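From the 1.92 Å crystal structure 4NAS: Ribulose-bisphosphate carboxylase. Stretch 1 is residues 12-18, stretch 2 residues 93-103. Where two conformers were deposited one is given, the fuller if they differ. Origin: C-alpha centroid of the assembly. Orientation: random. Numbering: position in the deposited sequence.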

# COMPACT_ATOMS: atom_id res chain seq x y z
N ALA B 12 -19.07 -15.64 -2.48
CA ALA B 12 -17.74 -15.34 -3.00
C ALA B 12 -17.56 -13.86 -3.32
O ALA B 12 -18.51 -13.15 -3.60
CB ALA B 12 -17.46 -16.17 -4.25
N VAL B 13 -16.32 -13.39 -3.28
CA VAL B 13 -15.98 -12.06 -3.76
C VAL B 13 -15.84 -12.15 -5.27
O VAL B 13 -15.07 -12.97 -5.76
CB VAL B 13 -14.62 -11.60 -3.18
CG1 VAL B 13 -14.13 -10.32 -3.87
CG2 VAL B 13 -14.74 -11.42 -1.68
N VAL B 14 -16.58 -11.32 -6.00
CA VAL B 14 -16.43 -11.32 -7.45
C VAL B 14 -15.68 -10.06 -7.89
O VAL B 14 -16.16 -8.93 -7.72
CB VAL B 14 -17.78 -11.42 -8.18
CG1 VAL B 14 -17.56 -11.48 -9.68
CG2 VAL B 14 -18.55 -12.66 -7.70
N ALA B 15 -14.48 -10.28 -8.42
CA ALA B 15 -13.64 -9.20 -8.91
C ALA B 15 -13.71 -9.10 -10.43
O ALA B 15 -13.70 -10.11 -11.12
CB ALA B 15 -12.21 -9.40 -8.45
N THR B 16 -13.79 -7.87 -10.92
CA THR B 16 -13.75 -7.57 -12.34
C THR B 16 -12.43 -6.91 -12.65
O THR B 16 -12.10 -5.90 -12.02
CB THR B 16 -14.86 -6.59 -12.72
OG1 THR B 16 -16.14 -7.16 -12.41
CG2 THR B 16 -14.81 -6.25 -14.22
N TYR B 17 -11.69 -7.49 -13.61
CA TYR B 17 -10.41 -6.95 -14.07
C TYR B 17 -10.53 -6.45 -15.49
O TYR B 17 -11.25 -7.04 -16.30
CB TYR B 17 -9.31 -8.02 -14.02
CG TYR B 17 -9.20 -8.68 -12.68
CD1 TYR B 17 -8.40 -8.13 -11.66
CD2 TYR B 17 -9.92 -9.83 -12.39
CE1 TYR B 17 -8.32 -8.72 -10.43
CE2 TYR B 17 -9.84 -10.44 -11.16
CZ TYR B 17 -9.05 -9.89 -10.18
OH TYR B 17 -8.96 -10.49 -8.95
N ARG B 18 -9.85 -5.35 -15.79
CA ARG B 18 -9.65 -4.88 -17.15
C ARG B 18 -8.22 -5.22 -17.52
O ARG B 18 -7.28 -4.83 -16.81
CB ARG B 18 -9.81 -3.35 -17.23
CG ARG B 18 -9.56 -2.77 -18.64
CD ARG B 18 -9.09 -1.31 -18.59
NE ARG B 18 -8.92 -0.72 -19.92
CZ ARG B 18 -7.79 -0.73 -20.62
NH1 ARG B 18 -6.69 -1.30 -20.14
NH2 ARG B 18 -7.75 -0.16 -21.82
N SER B 93 -5.82 -10.34 3.46
CA SER B 93 -6.27 -11.58 2.84
C SER B 93 -7.02 -11.23 1.56
O SER B 93 -6.82 -11.85 0.52
CB SER B 93 -7.19 -12.35 3.76
OG SER B 93 -8.39 -11.63 3.93
N LEU B 94 -7.85 -10.20 1.64
CA LEU B 94 -8.64 -9.76 0.52
C LEU B 94 -7.75 -9.31 -0.65
O LEU B 94 -7.88 -9.79 -1.78
CB LEU B 94 -9.57 -8.63 0.96
CG LEU B 94 -10.35 -8.00 -0.19
CD1 LEU B 94 -11.25 -9.08 -0.86
CD2 LEU B 94 -11.18 -6.78 0.26
N LEU B 95 -6.84 -8.38 -0.38
CA LEU B 95 -5.97 -7.81 -1.43
C LEU B 95 -4.99 -8.83 -2.05
O LEU B 95 -4.79 -8.87 -3.28
CB LEU B 95 -5.23 -6.56 -0.88
CG LEU B 95 -6.24 -5.42 -0.67
CD1 LEU B 95 -5.60 -4.10 -0.16
CD2 LEU B 95 -6.99 -5.14 -1.96
N VAL B 96 -4.39 -9.66 -1.21
CA VAL B 96 -3.40 -10.63 -1.70
C VAL B 96 -4.08 -11.68 -2.58
O VAL B 96 -3.49 -12.19 -3.55
CB VAL B 96 -2.70 -11.35 -0.56
CG1 VAL B 96 -1.96 -12.62 -1.07
CG2 VAL B 96 -1.71 -10.43 0.14
N THR B 97 -5.32 -11.98 -2.25
CA THR B 97 -6.11 -12.94 -3.03
C THR B 97 -6.56 -12.33 -4.37
O THR B 97 -6.35 -12.93 -5.42
CB THR B 97 -7.31 -13.44 -2.23
OG1 THR B 97 -6.84 -14.05 -1.01
CG2 THR B 97 -8.16 -14.43 -3.05
N VAL B 98 -7.16 -11.14 -4.35
CA VAL B 98 -7.77 -10.62 -5.58
C VAL B 98 -6.83 -9.85 -6.52
O VAL B 98 -7.13 -9.71 -7.71
CB VAL B 98 -9.04 -9.78 -5.30
CG1 VAL B 98 -10.04 -10.56 -4.45
CG2 VAL B 98 -8.69 -8.45 -4.65
N PHE B 99 -5.72 -9.34 -5.98
CA PHE B 99 -4.80 -8.50 -6.76
C PHE B 99 -3.43 -8.53 -6.10
O PHE B 99 -2.79 -7.49 -5.89
CB PHE B 99 -5.34 -7.07 -6.89
CG PHE B 99 -4.99 -6.40 -8.21
CD1 PHE B 99 -5.25 -7.03 -9.42
CD2 PHE B 99 -4.40 -5.14 -8.24
CE1 PHE B 99 -4.94 -6.41 -10.62
CE2 PHE B 99 -4.07 -4.52 -9.44
CZ PHE B 99 -4.33 -5.15 -10.63
N GLY B 100 -2.98 -9.74 -5.77
CA GLY B 100 -1.70 -9.94 -5.08
C GLY B 100 -0.63 -10.18 -6.13
O GLY B 100 -0.01 -9.24 -6.66
N LYS B 101 -0.44 -11.46 -6.43
CA LYS B 101 0.41 -11.85 -7.55
C LYS B 101 -0.19 -11.33 -8.85
O LYS B 101 0.54 -11.01 -9.78
CB LYS B 101 0.55 -13.36 -7.61
CG LYS B 101 1.42 -13.83 -8.75
CD LYS B 101 0.86 -15.06 -9.42
CE LYS B 101 1.12 -16.30 -8.60
NZ LYS B 101 0.32 -17.47 -9.07
N LEU B 102 -1.52 -11.26 -8.92
CA LEU B 102 -2.17 -10.87 -10.17
C LEU B 102 -1.83 -9.45 -10.59
O LEU B 102 -1.82 -9.13 -11.79
CB LEU B 102 -3.69 -11.05 -10.08
CG LEU B 102 -4.54 -10.83 -11.32
CD1 LEU B 102 -4.10 -11.72 -12.48
CD2 LEU B 102 -5.99 -11.10 -10.98
N SER B 103 -1.51 -8.59 -9.62
CA SER B 103 -1.25 -7.16 -9.90
C SER B 103 -0.01 -6.95 -10.75
O SER B 103 0.17 -5.87 -11.35
CB SER B 103 -1.11 -6.35 -8.61
OG SER B 103 0.14 -6.57 -7.99

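The strand of residues 12-18 packs against the helix that includes residues 93-99 and against the 3-10 segment beyond it, through Leu 102, the axes of strand and helix passing 10.1 Å apart at an angle of 49° between their N-to-C directions. Alternation along the strand sets the pattern of contact. Val 13, Ala 15 and Tyr 17 point toward the second stretch, whereas Val 14 points away and the other strand residues make no contact. The three inward side chains differ greatly in size, and the surface they meet differs accordingly.

The backbones come nearest at the middle of the strand, where the CA atoms of Ala 15 and Val 98 lie 6.9 Å apart. The methyl group of Ala 15 leaves a shallow place between its larger neighbors, Val 13 and Tyr 17, and Val 98 projects toward it, with Ala 15 CB 4.5 Å from Val 98 CB. Val 98 also reaches Val 13 and Tyr 17, two residues either way along the strand from Ala 15. Val 98 CG1 lies 4.1 Å from Val 13 CG1, and Val 98 CB lies 3.7 Å from Tyr 17 OH. One turn earlier in the helix, Leu 94 leaves the backbone sideways, but its end comes nearer the strand, bringing CD1 to 4.3 Å from Val 13 CG2. These apolar contacts of Val 13 and Ala 15 are looser than those of Tyr 17.

Packing is tighter around Tyr 17, which has more of its surface covered than any other residue of the contact. With chi1 at -53° (m), its ring extends back alongside Ala 15 and reaches Val 98, Phe 99 and Leu 102. Leu 102 supplies the bump that covers one face: its CD2 sits 3.6 Å from the centroid of the Tyr 17 ring, 26° off the ring normal, in a CH-pi contact, and comes within 3.4 Å of Tyr 17 CE1. Phe 99 adjoins the edge of the same ring, with its CD1 3.6 Å from Tyr 17 CE1. Here too the CA-to-CB bond points sideways while the end of the side chain comes nearer the strand.

The tip of the tyrosine adds the one hydrogen bond across the contact, from Tyr 17 OH to Val 98 O. At 2.3 Å between these atoms it is very short, and the carbonyl oxygen lies near the plane of the ring. Val 98 thus meets the strand with both its side chain and its backbone. In all, 249 Å² of surface is buried, both sides summed.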